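Local coordinates for GTPase-activating protein skywalker (Drosophila melanogaster, PDB 5HJQ), which acts as a GTPase-activating protein for Rab35 in synaptic vesicle protein recycling and binds phosphoinositides through its TBC domain, at residues Leu312-Trp323 / Ala335-Val345. Numbering follows the deposited sequence.
Sequences LFHKECQSNNEW and ALIKFCKKIPV
Phe339, reaching from helix 332-341, meets Phe313 with its face and Trp323 with its edge, and the three rings form an aromatic cluster. Phe313 turns its edge to the face of Phe339, centroids 5.2 Å apart and planes at 70°. Phe339 in turn points its edge at the five-membered ring of Trp323, the planes nearly perpendicular, while its CB lies over the indole's six-membered ring. With CG anti to the backbone N (chi1 173°), the Phe339 ring extends across the gap until CE1 comes 3.4 Å from Glu316 CG; the methylenes of Glu316 thus add apolar contact while its OE1 comes alongside Pro344 CG. The branched end of Leu336 suits its place, setting CD2 over one face of Phe313, 3.9 Å from the ring centroid. Lys338 crosses the indole edge at a slant, CB 3.4 Å from Trp323 CH2. Farther along, Leu312 CD1 meets Val345 CG2 tip to tip at 3.7 Å and also touches Ile343 CD1, branched residues suiting a methyl-to-methyl contact. An alanine in place of Phe339 would probably leave Phe313 and Trp323 without their shared edge-to-face partner. Hydrophobic and aromatic packing, without hydrogen bonds, joins segments 312-317 and 335-341, axes at 92°, in this all-helical TBC domain.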
ATOM      1  N   LEU A 312      18.421   0.514   0.944  1.00 61.72           N
ATOM      2  CA  LEU A 312      18.839  -0.597   0.094  1.00 61.84           C
ATOM      3  C   LEU A 312      19.305  -0.114  -1.278  1.00 63.46           C
ATOM      4  O   LEU A 312      20.224  -0.686  -1.862  1.00 65.41           O
ATOM      5  CB  LEU A 312      17.700  -1.606  -0.072  1.00 59.86           C
ATOM      6  CG  LEU A 312      17.337  -2.471   1.138  1.00 61.49           C
ATOM      7  CD1 LEU A 312      16.091  -3.294   0.846  1.00 60.92           C
ATOM      8  CD2 LEU A 312      18.500  -3.381   1.511  1.00 62.67           C
ATOM      9  N   PHE A 313      18.667   0.931  -1.796  1.00 60.54           N
ATOM     10  CA  PHE A 313      19.010   1.444  -3.119  1.00 64.95           C
ATOM     11  C   PHE A 313      20.341   2.189  -3.102  1.00 67.65           C
ATOM     12  O   PHE A 313      21.123   2.093  -4.045  1.00 60.46           O
ATOM     13  CB  PHE A 313      17.907   2.358  -3.656  1.00 60.18           C
ATOM     14  CG  PHE A 313      18.169   2.868  -5.047  1.00 67.17           C
ATOM     15  CD1 PHE A 313      18.042   2.028  -6.141  1.00 64.42           C
ATOM     16  CD2 PHE A 313      18.546   4.184  -5.262  1.00 66.19           C
ATOM     17  CE1 PHE A 313      18.282   2.490  -7.424  1.00 70.71           C
ATOM     18  CE2 PHE A 313      18.787   4.652  -6.542  1.00 66.98           C
ATOM     19  CZ  PHE A 313      18.656   3.803  -7.623  1.00 70.63           C
ATOM     20  N   HIS A 314      20.592   2.932  -2.029  1.00 66.20           N
ATOM     21  CA  HIS A 314      21.850   3.656  -1.888  1.00 70.84           C
ATOM     22  C   HIS A 314      23.011   2.683  -1.709  1.00 74.68           C
ATOM     23  O   HIS A 314      24.067   2.845  -2.321  1.00 80.69           O
ATOM     24  CB  HIS A 314      21.789   4.626  -0.708  1.00 65.90           C
ATOM     25  CG  HIS A 314      23.023   5.460  -0.551  1.00 70.14           C
ATOM     26  ND1 HIS A 314      23.435   5.958   0.665  1.00 70.08           N
ATOM     27  CD2 HIS A 314      23.934   5.881  -1.460  1.00 73.90           C
ATOM     28  CE1 HIS A 314      24.547   6.651   0.501  1.00 67.47           C
ATOM     29  NE2 HIS A 314      24.872   6.621  -0.778  1.00 68.09           N
ATOM     30  N   LYS A 315      22.802   1.678  -0.864  1.00 71.21           N
ATOM     31  CA  LYS A 315      23.782   0.618  -0.650  1.00 73.82           C
ATOM     32  C   LYS A 315      24.127  -0.067  -1.962  1.00 77.51           C
ATOM     33  O   LYS A 315      25.297  -0.301  -2.274  1.00 84.41           O
ATOM     34  CB  LYS A 315      23.250  -0.410   0.354  1.00 75.29           C
ATOM     35  CG  LYS A 315      23.971  -1.749   0.323  1.00 74.51           C
ATOM     36  CD  LYS A 315      23.620  -2.590   1.538  1.00 75.84           C
ATOM     37  CE  LYS A 315      24.366  -3.920   1.533  1.00 82.56           C
ATOM     38  NZ  LYS A 315      23.770  -4.895   0.576  1.00 77.62           N
ATOM     39  N   GLU A 316      23.086  -0.384  -2.723  1.00 74.01           N
ATOM     40  CA  GLU A 316      23.225  -1.040  -4.010  1.00 77.65           C
ATOM     41  C   GLU A 316      24.021  -0.149  -4.965  1.00 78.97           C
ATOM     42  O   GLU A 316      24.920  -0.615  -5.646  1.00 82.71           O
ATOM     43  CB  GLU A 316      21.838  -1.374  -4.575  1.00 71.80           C
ATOM     44  CG  GLU A 316      21.785  -2.599  -5.465  1.00 75.86           C
ATOM     45  CD  GLU A 316      22.120  -3.891  -4.747  1.00 77.95           C
ATOM     46  OE1 GLU A 316      21.937  -3.964  -3.514  1.00 74.58           O
ATOM     47  OE2 GLU A 316      22.577  -4.836  -5.425  1.00 78.97           O
ATOM     48  N   CYS A 317      23.713   1.144  -4.976  1.00 80.49           N
ATOM     49  CA  CYS A 317      24.375   2.093  -5.873  1.00 80.69           C
ATOM     50  C   CYS A 317      25.887   2.175  -5.663  1.00 84.29           C
ATOM     51  O   CYS A 317      26.630   2.522  -6.579  1.00 82.18           O
ATOM     52  CB  CYS A 317      23.763   3.483  -5.701  1.00 76.37           C
ATOM     53  SG  CYS A 317      22.191   3.710  -6.547  1.00 74.89           S
ATOM     54  N   GLN A 318      26.336   1.843  -4.459  1.00 85.68           N
ATOM     55  CA  GLN A 318      27.738   1.994  -4.104  1.00 89.24           C
ATOM     56  C   GLN A 318      28.697   1.007  -4.809  1.00 94.86           C
ATOM     57  O   GLN A 318      29.901   1.246  -4.802  1.00102.72           O
ATOM     58  CB  GLN A 318      27.899   1.866  -2.581  1.00 90.63           C
ATOM     59  CG  GLN A 318      27.566   3.131  -1.792  1.00 87.66           C
ATOM     60  CD  GLN A 318      27.717   2.946  -0.296  1.00 91.66           C
ATOM     61  OE1 GLN A 318      28.217   1.920   0.165  1.00 99.18           O
ATOM     62  NE2 GLN A 318      27.287   3.941   0.472  1.00 85.23           N
ATOM     63  N   SER A 319      28.185  -0.061  -5.436  1.00 91.61           N
ATOM     64  CA  SER A 319      29.048  -1.166  -5.917  1.00 93.45           C
ATOM     65  C   SER A 319      28.373  -2.221  -6.810  1.00 96.68           C
ATOM     66  O   SER A 319      28.024  -3.269  -6.294  1.00 95.89           O
ATOM     67  CB  SER A 319      29.640  -1.883  -4.690  1.00 95.04           C
ATOM     68  OG  SER A 319      28.622  -2.455  -3.872  1.00 97.73           O
ATOM     69  N   ASN A 320      28.238  -2.017  -8.126  1.00 95.34           N
ATOM     70  CA  ASN A 320      27.073  -2.652  -8.747  1.00 94.26           C
ATOM     71  C   ASN A 320      26.856  -2.491 -10.249  1.00 97.32           C
ATOM     72  O   ASN A 320      27.345  -1.554 -10.857  1.00101.51           O
ATOM     73  N   ASN A 321      26.040  -3.390 -10.798  1.00103.11           N
ATOM     74  CA  ASN A 321      25.779  -3.490 -12.230  1.00103.58           C
ATOM     75  C   ASN A 321      25.349  -2.213 -12.932  1.00103.32           C
ATOM     76  O   ASN A 321      26.143  -1.528 -13.597  1.00103.43           O
ATOM     77  N   GLU A 322      24.048  -1.950 -12.792  1.00105.06           N
ATOM     78  CA  GLU A 322      23.306  -0.946 -13.553  1.00100.97           C
ATOM     79  C   GLU A 322      23.043   0.311 -12.743  1.00 96.91           C
ATOM     80  O   GLU A 322      22.787   1.381 -13.302  1.00 97.78           O
ATOM     81  CB  GLU A 322      21.954  -1.514 -14.005  1.00 97.86           C
ATOM     82  CG  GLU A 322      21.445  -2.595 -13.076  1.00 96.29           C
ATOM     83  CD  GLU A 322      20.264  -3.366 -13.618  1.00101.08           C
ATOM     84  OE1 GLU A 322      19.334  -2.738 -14.164  1.00104.67           O
ATOM     85  OE2 GLU A 322      20.268  -4.610 -13.499  1.00100.08           O
ATOM     86  N   TRP A 323      23.067   0.175 -11.422  1.00 97.24           N
ATOM     87  CA  TRP A 323      22.714   1.279 -10.539  1.00 97.30           C
ATOM     88  C   TRP A 323      23.938   2.137 -10.211  1.00 96.76           C
ATOM     89  O   TRP A 323      24.064   2.677  -9.112  1.00 96.08           O
ATOM     90  CB  TRP A 323      22.050   0.746  -9.261  1.00 90.08           C
ATOM     91  CG  TRP A 323      21.078  -0.394  -9.519  1.00 92.82           C
ATOM     92  CD1 TRP A 323      21.234  -1.697  -9.162  1.00 88.18           C
ATOM     93  CD2 TRP A 323      19.827  -0.325 -10.216  1.00 91.86           C
ATOM     94  NE1 TRP A 323      20.162  -2.443  -9.565  1.00 91.99           N
ATOM     95  CE2 TRP A 323      19.285  -1.627 -10.221  1.00 88.64           C
ATOM     96  CE3 TRP A 323      19.113   0.706 -10.832  1.00 88.21           C
ATOM     97  CZ2 TRP A 323      18.067  -1.924 -10.815  1.00 84.22           C
ATOM     98  CZ3 TRP A 323      17.899   0.406 -11.423  1.00 82.63           C
ATOM     99  CH2 TRP A 323      17.390  -0.899 -11.409  1.00 87.43           C
ATOM    100  N   ALA A 335      14.551   4.658 -11.615  1.00 76.17           N
ATOM    101  CA  ALA A 335      15.660   3.790 -11.229  1.00 76.90           C
ATOM    102  C   ALA A 335      15.264   3.064  -9.953  1.00 71.42           C
ATOM    103  O   ALA A 335      15.563   1.888  -9.773  1.00 71.59           O
ATOM    104  CB  ALA A 335      16.947   4.570 -11.037  1.00 75.01           C
ATOM    105  N   LEU A 336      14.541   3.770  -9.092  1.00 66.22           N
ATOM    106  CA  LEU A 336      14.034   3.193  -7.854  1.00 70.06           C
ATOM    107  C   LEU A 336      12.965   2.139  -8.134  1.00 68.61           C
ATOM    108  O   LEU A 336      12.947   1.079  -7.509  1.00 69.11           O
ATOM    109  CB  LEU A 336      13.477   4.288  -6.939  1.00 64.18           C
ATOM    110  CG  LEU A 336      14.537   5.123  -6.218  1.00 67.72           C
ATOM    111  CD1 LEU A 336      14.019   6.518  -5.895  1.00 63.27           C
ATOM    112  CD2 LEU A 336      14.987   4.413  -4.954  1.00 62.15           C
ATOM    113  N   ILE A 337      12.083   2.436  -9.085  1.00 66.85           N
ATOM    114  CA  ILE A 337      11.049   1.497  -9.498  1.00 68.20           C
ATOM    115  C   ILE A 337      11.657   0.214 -10.052  1.00 73.68           C
ATOM    116  O   ILE A 337      11.254  -0.889  -9.675  1.00 69.94           O
ATOM    117  CB  ILE A 337      10.120   2.115 -10.564  1.00 69.94           C
ATOM    118  CG1 ILE A 337       9.357   3.308  -9.987  1.00 67.74           C
ATOM    119  CG2 ILE A 337       9.152   1.072 -11.104  1.00 64.70           C
ATOM    120  CD1 ILE A 337       8.397   2.943  -8.879  1.00 62.92           C
ATOM    121  N   LYS A 338      12.633   0.363 -10.944  1.00 70.06           N
ATOM    122  CA  LYS A 338      13.303  -0.789 -11.538  1.00 73.98           C
ATOM    123  C   LYS A 338      14.024  -1.619 -10.477  1.00 72.99           C
ATOM    124  O   LYS A 338      14.012  -2.850 -10.524  1.00 71.83           O
ATOM    125  CB  LYS A 338      14.292  -0.342 -12.618  1.00 72.02           C
ATOM    126  CG  LYS A 338      13.659   0.295 -13.841  1.00 74.67           C
ATOM    127  CD  LYS A 338      14.698   0.523 -14.933  1.00 81.22           C
ATOM    128  CE  LYS A 338      15.889   1.327 -14.419  1.00 81.92           C
ATOM    129  NZ  LYS A 338      16.441   2.236 -15.464  1.00 80.59           N
ATOM    130  N   PHE A 339      14.643  -0.932  -9.521  1.00 71.01           N
ATOM    131  CA  PHE A 339      15.359  -1.589  -8.431  1.00 72.75           C
ATOM    132  C   PHE A 339      14.420  -2.427  -7.567  1.00 65.91           C
ATOM    133  O   PHE A 339      14.782  -3.512  -7.114  1.00 64.46           O
ATOM    134  CB  PHE A 339      16.085  -0.550  -7.569  1.00 69.36           C
ATOM    135  CG  PHE A 339      16.707  -1.119  -6.325  1.00 64.84           C
ATOM    136  CD1 PHE A 339      17.855  -1.887  -6.400  1.00 66.34           C
ATOM    137  CD2 PHE A 339      16.152  -0.875  -5.079  1.00 60.93           C
ATOM    138  CE1 PHE A 339      18.429  -2.413  -5.259  1.00 65.33           C
ATOM    139  CE2 PHE A 339      16.724  -1.397  -3.934  1.00 61.74           C
ATOM    140  CZ  PHE A 339      17.866  -2.166  -4.025  1.00 63.00           C
ATOM    141  N   CYS A 340      13.216  -1.911  -7.340  1.00 64.70           N
ATOM    142  CA  CYS A 340      12.229  -2.592  -6.510  1.00 65.18           C
ATOM    143  C   CYS A 340      11.726  -3.877  -7.162  1.00 64.09           C
ATOM    144  O   CYS A 340      11.494  -4.875  -6.480  1.00 63.49           O
ATOM    145  CB  CYS A 340      11.050  -1.663  -6.209  1.00 62.76           C
ATOM    146  SG  CYS A 340      11.444  -0.272  -5.120  1.00 64.74           S
ATOM    147  N   LYS A 341      11.562  -3.849  -8.482  1.00 63.71           N
ATOM    148  CA  LYS A 341      11.119  -5.025  -9.222  1.00 64.89           C
ATOM    149  C   LYS A 341      12.109  -6.173  -9.075  1.00 66.95           C
ATOM    150  O   LYS A 341      11.739  -7.341  -9.190  1.00 72.16           O
ATOM    151  CB  LYS A 341      10.926  -4.694 -10.704  1.00 67.47           C
ATOM    152  CG  LYS A 341       9.995  -3.524 -10.982  1.00 67.95           C
ATOM    153  CD  LYS A 341       8.885  -3.932 -11.934  1.00 70.83           C
ATOM    154  CE  LYS A 341       7.998  -2.753 -12.302  1.00 67.32           C
ATOM    155  NZ  LYS A 341       8.730  -1.752 -13.125  1.00 77.09           N
ATOM    156  N   LYS A 342      13.368  -5.831  -8.821  1.00 67.75           N
ATOM    157  CA  LYS A 342      14.418  -6.825  -8.649  1.00 65.51           C
ATOM    158  C   LYS A 342      15.036  -6.727  -7.257  1.00 64.49           C
ATOM    159  O   LYS A 342      16.220  -7.016  -7.081  1.00 70.28           O
ATOM    160  CB  LYS A 342      15.500  -6.644  -9.715  1.00 72.84           C
ATOM    161  CG  LYS A 342      14.962  -6.330 -11.102  1.00 82.20           C
ATOM    162  CD  LYS A 342      15.182  -7.484 -12.070  1.00 84.51           C
ATOM    163  CE  LYS A 342      16.326  -7.182 -13.029  1.00 95.16           C
ATOM    164  NZ  LYS A 342      16.464  -8.230 -14.079  1.00 95.95           N
ATOM    165  N   ILE A 343      14.227  -6.324  -6.277  1.00 65.90           N
ATOM    166  CA  ILE A 343      14.702  -6.084  -4.914  1.00 64.65           C
ATOM    167  C   ILE A 343      15.452  -7.302  -4.366  1.00 66.47           C
ATOM    168  O   ILE A 343      14.957  -8.429  -4.417  1.00 70.83           O
ATOM    169  CB  ILE A 343      13.526  -5.688  -3.971  1.00 66.07           C
ATOM    170  CG1 ILE A 343      14.042  -5.238  -2.603  1.00 64.02           C
ATOM    171  CG2 ILE A 343      12.501  -6.805  -3.841  1.00 67.82           C
ATOM    172  CD1 ILE A 343      14.422  -3.777  -2.553  1.00 66.13           C
ATOM    173  N   PRO A 344      16.684  -7.080  -3.883  1.00 72.79           N
ATOM    174  CA  PRO A 344      17.577  -8.172  -3.482  1.00 67.03           C
ATOM    175  C   PRO A 344      17.367  -8.704  -2.061  1.00 62.06           C
ATOM    176  O   PRO A 344      18.250  -9.389  -1.547  1.00 67.37           O
ATOM    177  CB  PRO A 344      18.965  -7.538  -3.609  1.00 71.75           C
ATOM    178  CG  PRO A 344      18.733  -6.095  -3.327  1.00 66.75           C
ATOM    179  CD  PRO A 344      17.372  -5.774  -3.887  1.00 68.36           C
ATOM    180  N   VAL A 345      16.233  -8.406  -1.437  1.00 67.58           N
ATOM    181  CA  VAL A 345      15.927  -9.000  -0.136  1.00 68.28           C
ATOM    182  C   VAL A 345      14.570  -9.693  -0.140  1.00 66.65           C
ATOM    183  O   VAL A 345      13.671  -9.320  -0.894  1.00 67.13           O
ATOM    184  CB  VAL A 345      15.950  -7.956   1.004  1.00 67.88           C
ATOM    185  CG1 VAL A 345      17.360  -7.412   1.204  1.00 61.34           C
ATOM    186  CG2 VAL A 345      14.957  -6.834   0.731  1.00 65.56           C
TER